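PDB 4D4E: armadillo repeat protein arm00016 from Synthetic construct, which is a computationally designed armadillo repeat scaffold intended for modular recognition of peptides, which such proteins probably bind in extended form. Local coordinates for residues A205-G210 with Q216-A221; K187-A192 with L224-K229; A76-I81 with Q90-A95. One frame throughout, in Å; residues are numbered along the deposited sequence. Where two conformers were deposited one is given.

Contact 1 of 3, residues A205-G210 with Q216-A221; sequences ANIAAG and QKLEEA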
loop_
_atom_site.group_PDB
_atom_site.type_symbol
_atom_site.label_atom_id
_atom_site.label_comp_id
_atom_site.label_asym_id
_atom_site.label_seq_id
_atom_site.Cartn_x
_atom_site.Cartn_y
_atom_site.Cartn_z
ATOM N N ALA A 205 -4.479 -15.877 4.956
ATOM C CA ALA A 205 -3.706 -17.035 4.469
ATOM C C ALA A 205 -2.151 -16.916 4.683
ATOM O O ALA A 205 -1.482 -17.893 5.021
ATOM C CB ALA A 205 -4.029 -17.289 3.010
ATOM N N ASN A 206 -1.598 -15.723 4.486
ATOM C CA ASN A 206 -0.153 -15.477 4.775
ATOM C C ASN A 206 0.251 -15.684 6.237
ATOM O O ASN A 206 1.291 -16.275 6.520
ATOM C CB ASN A 206 0.295 -14.075 4.321
ATOM C CG ASN A 206 0.285 -13.912 2.832
ATOM O OD1 ASN A 206 0.730 -14.804 2.121
ATOM N ND2 ASN A 206 -0.189 -12.740 2.331
ATOM N N ILE A 207 -0.569 -15.155 7.143
ATOM C CA ILE A 207 -0.378 -15.230 8.587
ATOM C C ILE A 207 -0.529 -16.672 9.088
ATOM O O ILE A 207 0.219 -17.139 10.004
ATOM C CB ILE A 207 -1.353 -14.223 9.300
ATOM C CG1 ILE A 207 -1.045 -12.787 8.821
ATOM C CG2 ILE A 207 -1.212 -14.301 10.818
ATOM C CD1 ILE A 207 -2.072 -11.714 9.166
ATOM N N ALA A 208 -1.505 -17.373 8.494
ATOM C CA ALA A 208 -1.765 -18.768 8.835
ATOM C C ALA A 208 -0.589 -19.718 8.509
ATOM O O ALA A 208 -0.365 -20.672 9.232
ATOM C CB ALA A 208 -3.046 -19.254 8.162
ATOM N N ALA A 209 0.136 -19.447 7.423
ATOM C CA ALA A 209 1.412 -20.116 7.090
ATOM C C ALA A 209 2.551 -20.035 8.179
ATOM O O ALA A 209 3.463 -20.883 8.216
ATOM C CB ALA A 209 1.922 -19.575 5.752
ATOM N N GLY A 210 2.500 -19.010 9.036
ATOM C CA GLY A 210 3.480 -18.810 10.119
ATOM C C GLY A 210 3.246 -19.799 11.238
ATOM O O GLY A 210 2.646 -20.858 11.014
ATOM N N GLN A 216 -3.103 -19.541 16.223
ATOM C CA GLN A 216 -3.981 -19.481 17.397
ATOM C C GLN A 216 -4.559 -18.107 17.542
ATOM O O GLN A 216 -5.735 -17.940 17.869
ATOM C CB GLN A 216 -3.218 -19.917 18.663
ATOM C CG GLN A 216 -3.771 -19.419 20.000
ATOM C CD GLN A 216 -2.699 -19.403 21.100
ATOM O OE1 GLN A 216 -2.235 -20.460 21.545
ATOM N NE2 GLN A 216 -2.293 -18.200 21.531
ATOM N N LYS A 217 -3.732 -17.107 17.272
ATOM C CA LYS A 217 -4.193 -15.703 17.258
ATOM C C LYS A 217 -5.353 -15.473 16.223
ATOM O O LYS A 217 -6.388 -14.782 16.544
ATOM C CB LYS A 217 -3.022 -14.766 16.972
ATOM C CG LYS A 217 -2.000 -14.595 18.101
ATOM C CD LYS A 217 -2.492 -13.662 19.199
ATOM C CE LYS A 217 -1.597 -13.738 20.443
ATOM N NZ LYS A 217 -0.836 -12.472 20.672
ATOM N N LEU A 218 -5.195 -16.078 15.038
ATOM C CA LEU A 218 -6.281 -16.043 13.995
ATOM C C LEU A 218 -7.631 -16.690 14.447
ATOM O O LEU A 218 -8.714 -16.040 14.363
ATOM C CB LEU A 218 -5.769 -16.624 12.676
ATOM C CG LEU A 218 -4.762 -15.668 12.027
ATOM C CD1 LEU A 218 -3.986 -16.462 11.016
ATOM C CD2 LEU A 218 -5.500 -14.544 11.295
ATOM N N GLU A 219 -7.553 -17.904 15.010
ATOM C CA GLU A 219 -8.735 -18.589 15.586
ATOM C C GLU A 219 -9.371 -17.715 16.632
ATOM O O GLU A 219 -10.589 -17.511 16.643
ATOM C CB GLU A 219 -8.361 -19.933 16.198
ATOM C CG GLU A 219 -7.790 -20.893 15.167
ATOM C CD GLU A 219 -7.242 -22.201 15.751
ATOM O OE1 GLU A 219 -7.275 -22.413 16.995
ATOM O OE2 GLU A 219 -6.756 -23.025 14.933
ATOM N N GLU A 220 -8.529 -17.185 17.496
ATOM C CA GLU A 220 -8.947 -16.186 18.467
ATOM C C GLU A 220 -9.648 -15.009 17.887
ATOM O O GLU A 220 -10.596 -14.570 18.463
ATOM C CB GLU A 220 -7.755 -15.740 19.289
ATOM C CG GLU A 220 -7.012 -16.975 19.801
ATOM C CD GLU A 220 -6.264 -16.771 21.112
ATOM O OE1 GLU A 220 -5.640 -15.705 21.293
ATOM O OE2 GLU A 220 -6.277 -17.698 21.953
ATOM N N ALA A 221 -9.189 -14.474 16.761
ATOM C CA ALA A 221 -9.780 -13.275 16.164
ATOM C C ALA A 221 -11.140 -13.614 15.553
ATOM O O ALA A 221 -11.949 -12.744 15.280
ATOM C CB ALA A 221 -8.816 -12.672 15.114
#

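Contact 2 of 3, residues K187-A192 with L224-K229; sequences KLLDDA and LPALEK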
loop_
_atom_site.group_PDB
_atom_site.type_symbol
_atom_site.label_atom_id
_atom_site.label_comp_id
_atom_site.label_asym_id
_atom_site.label_seq_id
_atom_site.Cartn_x
_atom_site.Cartn_y
_atom_site.Cartn_z
ATOM N N LYS A 187 -13.062 -8.957 10.300
ATOM C CA LYS A 187 -14.212 -8.117 9.952
ATOM C C LYS A 187 -14.334 -7.862 8.403
ATOM O O LYS A 187 -15.388 -8.046 7.816
ATOM C CB LYS A 187 -14.027 -6.838 10.789
ATOM C CG LYS A 187 -15.135 -5.805 10.843
ATOM C CD LYS A 187 -15.080 -4.918 9.616
ATOM C CE LYS A 187 -15.207 -3.436 9.950
ATOM N NZ LYS A 187 -16.621 -3.000 9.961
ATOM N N LEU A 188 -13.217 -7.530 7.753
ATOM C CA LEU A 188 -13.138 -7.296 6.319
ATOM C C LEU A 188 -13.476 -8.531 5.480
ATOM O O LEU A 188 -13.695 -8.404 4.276
ATOM C CB LEU A 188 -11.730 -6.815 5.946
ATOM C CG LEU A 188 -11.481 -5.304 5.963
ATOM C CD1 LEU A 188 -12.640 -4.519 6.554
ATOM C CD2 LEU A 188 -10.149 -4.951 6.634
ATOM N N LEU A 189 -13.446 -9.742 6.115
ATOM C CA LEU A 189 -13.937 -11.007 5.455
ATOM C C LEU A 189 -15.461 -10.917 5.235
ATOM O O LEU A 189 -16.066 -11.732 4.490
ATOM C CB LEU A 189 -13.633 -12.280 6.265
ATOM C CG LEU A 189 -12.155 -12.594 6.558
ATOM C CD1 LEU A 189 -11.991 -13.818 7.461
ATOM C CD2 LEU A 189 -11.424 -12.755 5.259
ATOM N N ASP A 190 -16.108 -9.966 5.877
ATOM C CA ASP A 190 -17.567 -9.770 5.608
ATOM C C ASP A 190 -17.847 -8.475 4.863
ATOM O O ASP A 190 -18.986 -8.030 4.790
ATOM C CB ASP A 190 -18.348 -9.770 6.894
ATOM C CG ASP A 190 -19.836 -10.168 6.698
ATOM O OD1 ASP A 190 -20.272 -10.663 5.611
ATOM O OD2 ASP A 190 -20.581 -9.995 7.688
ATOM N N ASP A 191 -16.808 -7.841 4.323
ATOM C CA ASP A 191 -17.024 -6.560 3.658
ATOM C C ASP A 191 -17.976 -6.739 2.441
ATOM O O ASP A 191 -17.962 -7.800 1.800
ATOM C CB ASP A 191 -15.692 -6.025 3.122
ATOM C CG ASP A 191 -15.745 -4.535 2.856
ATOM O OD1 ASP A 191 -15.761 -3.784 3.887
ATOM O OD2 ASP A 191 -15.765 -4.123 1.642
ATOM N N ALA A 192 -18.725 -5.677 2.111
ATOM C CA ALA A 192 -19.507 -5.557 0.890
ATOM C C ALA A 192 -18.656 -5.735 -0.382
ATOM O O ALA A 192 -19.105 -6.314 -1.352
ATOM C CB ALA A 192 -20.215 -4.225 0.871
ATOM N N LEU A 224 -11.926 -18.424 11.616
ATOM C CA LEU A 224 -12.461 -19.679 11.088
ATOM C C LEU A 224 -13.926 -19.648 10.585
ATOM O O LEU A 224 -14.176 -20.112 9.467
ATOM C CB LEU A 224 -12.191 -20.864 12.040
ATOM C CG LEU A 224 -10.763 -21.072 12.557
ATOM C CD1 LEU A 224 -10.633 -22.326 13.473
ATOM C CD2 LEU A 224 -9.728 -21.078 11.405
ATOM N N PRO A 225 -14.873 -19.085 11.375
ATOM C CA PRO A 225 -16.246 -19.034 10.901
ATOM C C PRO A 225 -16.427 -18.059 9.768
ATOM O O PRO A 225 -17.348 -18.236 8.965
ATOM C CB PRO A 225 -17.025 -18.473 12.112
ATOM C CG PRO A 225 -16.181 -18.808 13.286
ATOM C CD PRO A 225 -14.775 -18.667 12.801
ATOM N N ALA A 226 -15.555 -17.035 9.721
ATOM C CA ALA A 226 -15.654 -15.968 8.755
ATOM C C ALA A 226 -15.145 -16.492 7.441
ATOM O O ALA A 226 -15.724 -16.196 6.394
ATOM C CB ALA A 226 -14.895 -14.751 9.247
ATOM N N LEU A 227 -14.152 -17.388 7.502
ATOM C CA LEU A 227 -13.672 -18.050 6.297
ATOM C C LEU A 227 -14.668 -19.086 5.793
ATOM O O LEU A 227 -14.885 -19.172 4.591
ATOM C CB LEU A 227 -12.308 -18.678 6.479
ATOM C CG LEU A 227 -11.095 -17.708 6.520
ATOM C CD1 LEU A 227 -9.879 -18.467 7.025
ATOM C CD2 LEU A 227 -10.797 -17.022 5.189
ATOM N N GLU A 228 -15.233 -19.878 6.699
ATOM C CA GLU A 228 -16.277 -20.827 6.347
ATOM C C GLU A 228 -17.518 -20.185 5.699
ATOM O O GLU A 228 -18.013 -20.690 4.700
ATOM C CB GLU A 228 -16.665 -21.641 7.543
ATOM C CG GLU A 228 -15.682 -22.748 7.810
ATOM C CD GLU A 228 -16.262 -23.795 8.725
ATOM O OE1 GLU A 228 -17.457 -23.646 9.177
ATOM O OE2 GLU A 228 -15.516 -24.761 8.974
ATOM N N LYS A 229 -17.993 -19.062 6.239
ATOM C CA LYS A 229 -19.074 -18.261 5.570
ATOM C C LYS A 229 -18.810 -17.959 4.071
ATOM O O LYS A 229 -19.716 -18.084 3.254
ATOM C CB LYS A 229 -19.344 -16.992 6.346
ATOM C CG LYS A 229 -20.470 -16.106 5.807
ATOM C CD LYS A 229 -21.194 -15.427 6.980
ATOM C CE LYS A 229 -22.492 -14.728 6.585
ATOM N NZ LYS A 229 -22.136 -13.386 6.067
HETATM O O HOH W 1 -17.402 -14.056 6.326
#

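Contact 3 of 3, residues A76-I81 with Q90-A95; sequences AAIANI and QKLIEA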
loop_
_atom_site.group_PDB
_atom_site.type_symbol
_atom_site.label_atom_id
_atom_site.label_comp_id
_atom_site.label_asym_id
_atom_site.label_seq_id
_atom_site.Cartn_x
_atom_site.Cartn_y
_atom_site.Cartn_z
ATOM N N ALA A 76 0.385 10.097 -6.528
ATOM C CA ALA A 76 -0.084 9.152 -7.553
ATOM C C ALA A 76 1.124 8.715 -8.339
ATOM O O ALA A 76 1.312 7.540 -8.652
ATOM C CB ALA A 76 -1.182 9.751 -8.500
ATOM N N ALA A 77 1.943 9.692 -8.662
ATOM C CA ALA A 77 3.145 9.458 -9.475
ATOM C C ALA A 77 4.119 8.492 -8.725
ATOM O O ALA A 77 4.577 7.503 -9.325
ATOM C CB ALA A 77 3.792 10.795 -9.801
ATOM N N ILE A 78 4.458 8.824 -7.455
ATOM C CA ILE A 78 5.208 7.953 -6.536
ATOM C C ILE A 78 4.516 6.565 -6.436
ATOM O O ILE A 78 5.208 5.547 -6.430
ATOM C CB ILE A 78 5.381 8.584 -5.125
ATOM C CG1 ILE A 78 6.242 9.860 -5.141
ATOM C CG2 ILE A 78 5.827 7.559 -4.064
ATOM C CD1 ILE A 78 6.187 10.587 -3.818
ATOM N N ALA A 79 3.172 6.490 -6.359
ATOM C CA ALA A 79 2.593 5.156 -6.366
ATOM C C ALA A 79 2.984 4.370 -7.637
ATOM O O ALA A 79 3.180 3.138 -7.588
ATOM C CB ALA A 79 1.052 5.186 -6.182
ATOM N N ASN A 80 3.051 5.071 -8.764
ATOM C CA ASN A 80 3.352 4.442 -10.032
ATOM C C ASN A 80 4.825 4.040 -10.136
ATOM O O ASN A 80 5.114 2.959 -10.650
ATOM C CB ASN A 80 2.938 5.329 -11.193
ATOM C CG ASN A 80 1.530 5.046 -11.702
ATOM O OD1 ASN A 80 1.032 3.939 -11.594
ATOM N ND2 ASN A 80 0.923 6.044 -12.337
ATOM N N ILE A 81 5.737 4.881 -9.621
ATOM C CA ILE A 81 7.190 4.531 -9.525
ATOM C C ILE A 81 7.391 3.262 -8.664
ATOM O O ILE A 81 8.139 2.360 -9.040
ATOM C CB ILE A 81 8.040 5.764 -9.028
ATOM C CG1 ILE A 81 7.989 6.855 -10.102
ATOM C CG2 ILE A 81 9.473 5.401 -8.647
ATOM C CD1 ILE A 81 8.214 8.242 -9.552
ATOM N N GLN A 90 13.693 0.670 -4.103
ATOM C CA GLN A 90 14.835 1.072 -3.319
ATOM C C GLN A 90 15.231 2.559 -3.443
ATOM O O GLN A 90 15.562 3.242 -2.481
ATOM C CB GLN A 90 16.018 0.196 -3.719
ATOM C CG GLN A 90 16.304 -0.847 -2.665
ATOM C CD GLN A 90 16.328 -0.234 -1.287
ATOM O OE1 GLN A 90 17.065 0.725 -1.051
ATOM N NE2 GLN A 90 15.514 -0.767 -0.380
ATOM N N LYS A 91 15.304 3.001 -4.667
ATOM C CA LYS A 91 15.489 4.413 -4.968
ATOM C C LYS A 91 14.484 5.334 -4.315
ATOM O O LYS A 91 14.881 6.365 -3.875
ATOM C CB LYS A 91 15.499 4.631 -6.473
ATOM C CG LYS A 91 16.749 4.030 -7.158
ATOM C CD LYS A 91 17.996 4.812 -6.803
ATOM C CE LYS A 91 19.034 3.867 -6.237
ATOM N NZ LYS A 91 19.965 3.445 -7.287
ATOM N N LEU A 92 13.191 4.983 -4.258
ATOM C CA LEU A 92 12.208 5.794 -3.510
ATOM C C LEU A 92 12.484 5.885 -2.033
ATOM O O LEU A 92 12.320 6.953 -1.421
ATOM C CB LEU A 92 10.772 5.229 -3.636
ATOM C CG LEU A 92 10.007 5.664 -4.849
ATOM C CD1 LEU A 92 8.782 4.731 -4.956
ATOM C CD2 LEU A 92 9.578 7.146 -4.812
ATOM N N ILE A 93 12.850 4.745 -1.443
ATOM C CA ILE A 93 13.164 4.699 -0.009
ATOM C C ILE A 93 14.354 5.625 0.211
ATOM O O ILE A 93 14.313 6.499 1.099
ATOM C CB ILE A 93 13.456 3.247 0.461
ATOM C CG1 ILE A 93 12.110 2.438 0.434
ATOM C CG2 ILE A 93 14.149 3.253 1.817
ATOM C CD1 ILE A 93 12.216 0.934 0.476
ATOM N N GLU A 94 15.380 5.470 -0.630
ATOM C CA GLU A 94 16.565 6.333 -0.497
ATOM C C GLU A 94 16.277 7.797 -0.792
ATOM O O GLU A 94 17.085 8.621 -0.388
ATOM C CB GLU A 94 17.722 5.856 -1.366
ATOM C CG GLU A 94 18.185 4.442 -0.996
ATOM C CD GLU A 94 19.137 3.832 -2.045
ATOM O OE1 GLU A 94 19.340 4.387 -3.165
ATOM O OE2 GLU A 94 19.659 2.756 -1.761
ATOM N N ALA A 95 15.161 8.140 -1.467
ATOM C CA ALA A 95 14.785 9.544 -1.631
ATOM C C ALA A 95 14.020 10.066 -0.425
ATOM O O ALA A 95 13.538 11.166 -0.464
ATOM C CB ALA A 95 13.994 9.764 -2.942
#

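Contact 1 of 3, residues A205-G210 with Q216-A221
With chi1 at -71°, Leu218 holds CG away from its own carbonyl carbon and beside its backbone N, and chi2 of 162° then sends the CD1 branch across to the C-terminal part of helix 194-208. Ile207 answers with CG2, the branch that chi1 of -60° sets anti to the backbone N. The two methyls meet: Ile207 CG2 lies 3.5 Å from Leu218 CD1 and 4.0 Å from Leu218 CG, so the isoleucine presses on the fork of the leucine as well as on one prong. The same CD1 also reaches the backbone of the facing helix, 3.7 Å from Ala208 N, and passes the methyl of the same residue, with Ala208 CB 4.1 Å from Leu218 CD1. The small side chain of Ala208 is consistent with so near an approach; Ala208 CA and Leu218 CA stand 7.4 Å apart. The two side chains run at a slant to each other, and no hydrogen bond links the two segments; the side-chain contacts are apolar, and the three residues that make them are buried. Leu182 of helix 182-187 packs on both Ile207 and Leu218, and Phe249, near the C-terminus, touches Ala208 and Leu218. The carbonyl oxygen of Ala208 accepts a hydrogen bond from the NZ of Lys215, which links this part of the chain to helix 212-221. Consecutive helices joined by a short turn and sealed by aliphatic side chains are characteristic of the armadillo alpha-solenoid, here close to its C-terminal end.

Contact 2 of 3, residues K187-A192 with L224-K229
The Asp190 carboxylate is the flat group that meets a partner side chain: the ammonium NZ of Lys229 lies towards one of its faces, well out of the carboxylate plane, and leans to a single oxygen. The salt bridge runs from Asp190 OD1 to Lys229 NZ at 3.3 Å, whereas Asp190 OD2 stays 4.1 Å from that NZ. Lys229 starts with CG anti to the backbone N (chi1 -177°) and bends at chi2 and chi4 to bring its tip over. A water stands within hydrogen-bonding distance of two peptide carbonyls, 2.7 Å from Ala226 O and 3.2 Å from Leu189 O, though it need not donate to both at once. Beneath this polar edge the packing is apolar. Leu189 CD1 rests 3.5 Å from Ala226 CB, and the same methyl comes to 4.1 Å from Leu227 CG, whose side chain in turn packs on Ala245 and Leu246 of helix 236-248. Val201 and Ala200 of helix 194-208 also touch Leu189. The chemistry is thus divided: largely buried aliphatic groups join the loop after helix 182-187 to helix 223-229, while the exposed, one-oxygen ion pair is likely to add only modest attraction in water.

Contact 3 of 3, residues A76-I81 with Q90-A95
Leu92 of helix 86-94 spreads its two methyls over Ile78 and Ile81 of helix 68-81, an aliphatic join between consecutive helices of the armadillo alpha-solenoid. Leu92 gives up the largest area, and the two isoleucines bury similar, smaller amounts. Spaced three residues apart, these isoleucines lie about one turn from each other along the helix, and both offer CG2, the branch anti to the backbone N (chi1 -65° in Ile78, -66° in Ile81). The leucine divides itself between them: its CD2 meets Ile78 CG2 at 3.8 Å, and its CD1 meets Ile81 CG2, also at 3.8 Å. Ile81 CG2 is equally near to Leu92 CG and therefore sits against the branch point. An alanine in place of Leu92 removes both prongs and would probably open a gap facing the two CG2 methyls, leaving them without their shared apolar partner. Leu59 of helix 56-61 also touches both isoleucines, and Ala82 and Ala97 touch Leu92. The nearest polar atom to the leucine tip across the contact is a helix carbonyl oxygen, with Leu92 CD1 4.0 Å from Ile78 O.

Contact 3 comes first along the chain and closes before the others begin; contact 1 then lies wholly within the span bounded by the segments of contact 2. Contacts 1 and 2 are neighbours, with centres 14 Å apart, and they touch where Glu219 CG packs 3.6 Å from Leu224 CD1, as helix 212-221 passes into helix 223-229. Contact 3 lies on the opposite side of the chain's centre from the other two, its centre 31 Å from that of contact 1 and 34 Å from that of contact 2. Contacts 1 and 3 each join two consecutive helices and share an isoleucine CG2 against leucine CD1 pairing (Ile207 with Leu218, Ile81 with Leu92), consistent with a modular design.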